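Local coordinates for putative tetR-family transcriptional regulatory protein (Streptomyces coelicolor, PDB 2DG8) that probably regulates transcription by binding DNA through an N-terminal helix-turn-helix domain, as in other TetR-family regulators, at residues 28-32 against 33-37. Sequence-based numbering, arbitrary orientation.
Sequences ARVSH and RRIAQ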
loop_
_atom_site.group_PDB
_atom_site.type_symbol
_atom_site.label_atom_id
_atom_site.label_comp_id
_atom_site.label_asym_id
_atom_site.label_seq_id
_atom_site.Cartn_x
_atom_site.Cartn_y
_atom_site.Cartn_z
ATOM N N ALA A 28 -14.527 -8.630 0.514
ATOM C CA ALA A 28 -15.846 -8.906 -0.061
ATOM C C ALA A 28 -16.540 -10.142 0.526
ATOM O O ALA A 28 -17.759 -10.259 0.459
ATOM C CB ALA A 28 -15.741 -9.038 -1.581
ATOM N N ARG A 29 -15.763 -11.052 1.107
ATOM C CA ARG A 29 -16.317 -12.264 1.694
ATOM C C ARG A 29 -16.796 -12.071 3.128
ATOM O O ARG A 29 -17.222 -13.029 3.779
ATOM C CB ARG A 29 -15.275 -13.384 1.651
ATOM C CG ARG A 29 -15.037 -13.943 0.261
ATOM C CD ARG A 29 -16.133 -14.928 -0.128
ATOM N NE ARG A 29 -16.027 -16.172 0.633
ATOM C CZ ARG A 29 -16.811 -17.232 0.454
ATOM N NH1 ARG A 29 -16.640 -18.321 1.195
ATOM N NH2 ARG A 29 -17.768 -17.203 -0.468
ATOM N N VAL A 30 -16.718 -10.842 3.629
ATOM C CA VAL A 30 -17.161 -10.575 4.991
ATOM C C VAL A 30 -18.673 -10.727 5.122
ATOM O O VAL A 30 -19.433 -10.093 4.398
ATOM C CB VAL A 30 -16.786 -9.142 5.457
ATOM C CG1 VAL A 30 -17.516 -8.810 6.763
ATOM C CG2 VAL A 30 -15.274 -9.030 5.662
ATOM N N SER A 31 -19.106 -11.583 6.040
ATOM C CA SER A 31 -20.532 -11.764 6.276
ATOM C C SER A 31 -20.731 -12.274 7.684
ATOM O O SER A 31 -19.862 -12.944 8.246
ATOM C CB SER A 31 -21.159 -12.745 5.274
ATOM O OG SER A 31 -20.916 -14.095 5.630
ATOM N N HIS A 32 -21.881 -11.934 8.250
ATOM C CA HIS A 32 -22.246 -12.338 9.596
ATOM C C HIS A 32 -22.183 -13.842 9.811
ATOM O O HIS A 32 -21.663 -14.307 10.824
ATOM C CB HIS A 32 -23.649 -11.823 9.910
ATOM C CG HIS A 32 -23.681 -10.381 10.293
ATOM N ND1 HIS A 32 -24.708 -9.536 9.936
ATOM C CD2 HIS A 32 -22.807 -9.633 11.008
ATOM C CE1 HIS A 32 -24.464 -8.326 10.411
ATOM N NE2 HIS A 32 -23.319 -8.360 11.066
ATOM N N ARG A 33 -22.711 -14.606 8.862
ATOM C CA ARG A 33 -22.706 -16.060 8.988
ATOM C C ARG A 33 -21.305 -16.669 8.987
ATOM O O ARG A 33 -20.980 -17.494 9.844
ATOM C CB ARG A 33 -23.542 -16.690 7.872
ATOM C CG ARG A 33 -24.988 -16.989 8.270
ATOM C CD ARG A 33 -25.985 -16.388 7.289
ATOM N NE ARG A 33 -25.641 -16.689 5.900
ATOM C CZ ARG A 33 -26.394 -16.355 4.854
ATOM N NH1 ARG A 33 -27.540 -15.711 5.038
ATOM N NH2 ARG A 33 -25.998 -16.659 3.624
ATOM N N ARG A 34 -20.474 -16.260 8.032
ATOM C CA ARG A 34 -19.120 -16.788 7.936
ATOM C C ARG A 34 -18.296 -16.478 9.181
ATOM O O ARG A 34 -17.525 -17.316 9.659
ATOM C CB ARG A 34 -18.409 -16.213 6.711
ATOM C CG ARG A 34 -19.078 -16.508 5.382
ATOM C CD ARG A 34 -18.085 -16.362 4.230
ATOM N NE ARG A 34 -18.720 -16.647 2.950
ATOM C CZ ARG A 34 -19.480 -15.786 2.281
ATOM N NH1 ARG A 34 -19.695 -14.569 2.758
ATOM N NH2 ARG A 34 -20.059 -16.160 1.146
ATOM N N ILE A 35 -18.463 -15.270 9.709
ATOM C CA ILE A 35 -17.720 -14.851 10.889
ATOM C C ILE A 35 -18.174 -15.593 12.134
ATOM O O ILE A 35 -17.344 -16.066 12.916
ATOM C CB ILE A 35 -17.848 -13.321 11.102
ATOM C CG1 ILE A 35 -17.149 -12.594 9.945
ATOM C CG2 ILE A 35 -17.243 -12.913 12.445
ATOM C CD1 ILE A 35 -17.422 -11.112 9.887
ATOM N N ALA A 36 -19.485 -15.706 12.319
ATOM C CA ALA A 36 -20.008 -16.413 13.484
ATOM C C ALA A 36 -19.425 -17.824 13.533
ATOM O O ALA A 36 -18.989 -18.289 14.588
ATOM C CB ALA A 36 -21.540 -16.470 13.436
ATOM N N GLN A 37 -19.408 -18.498 12.388
ATOM C CA GLN A 37 -18.859 -19.851 12.313
ATOM C C GLN A 37 -17.389 -19.909 12.731
ATOM O O GLN A 37 -16.985 -20.794 13.495
ATOM C CB GLN A 37 -18.995 -20.401 10.894
ATOM C CG GLN A 37 -18.377 -21.790 10.706
ATOM C CD GLN A 37 -18.939 -22.821 11.677
ATOM O OE1 GLN A 37 -20.152 -22.907 11.873
ATOM N NE2 GLN A 37 -18.058 -23.616 12.276
#
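Ser31 caps the N-terminus of helix 32-39: its OG accepts the backbone N-H of Arg34 at 3.3 Å from Arg34 N, and an N-H...O angle of 164° supports the assignment as an N-cap. The first torsion sets OG between the backbone N and carbonyl carbon of Ser31, facing the first turn. From the same residue, Ser31 O takes Ile35 N at 3.1 Å, and the next i to i+4 bond, Ala36 N to His32 O, measures 3.0 Å. A fourth, weak bond runs from Arg34 NH1 to Arg29 O at 3.1 Å, where the angle at hydrogen is only 123°. Arg34 gets there by running back along the cap with its chain extended from CG to NE. The Arg34 side chain crosses that of Arg29 at about a right angle. Arg34 NE lies 3.1 Å above the centre of the Arg29 guanidinium, the two guanidinium planes 43° apart. Arg29 NH2 and Arg34 NH2, both donors, are 3.0 Å apart. Arg29 NE pairs with Glu25 of helix 10-25 in a salt bridge. On the apolar side, Val30 CG1 meets Ile35 CD1 at 3.9 Å; Val30 also packs on Leu21, Ile35 on Leu56. The segment thus starts the second helix of the TetR-type DNA-binding domain, the first helix of its helix-turn-helix. Chemically, Ser31 takes the N-H of Arg34 with OG as the cap and that of Ile35 with O as the first i to i+4 bond, while the salt bridge of Arg29 to Glu25 would probably ease the repulsion between the close arginines.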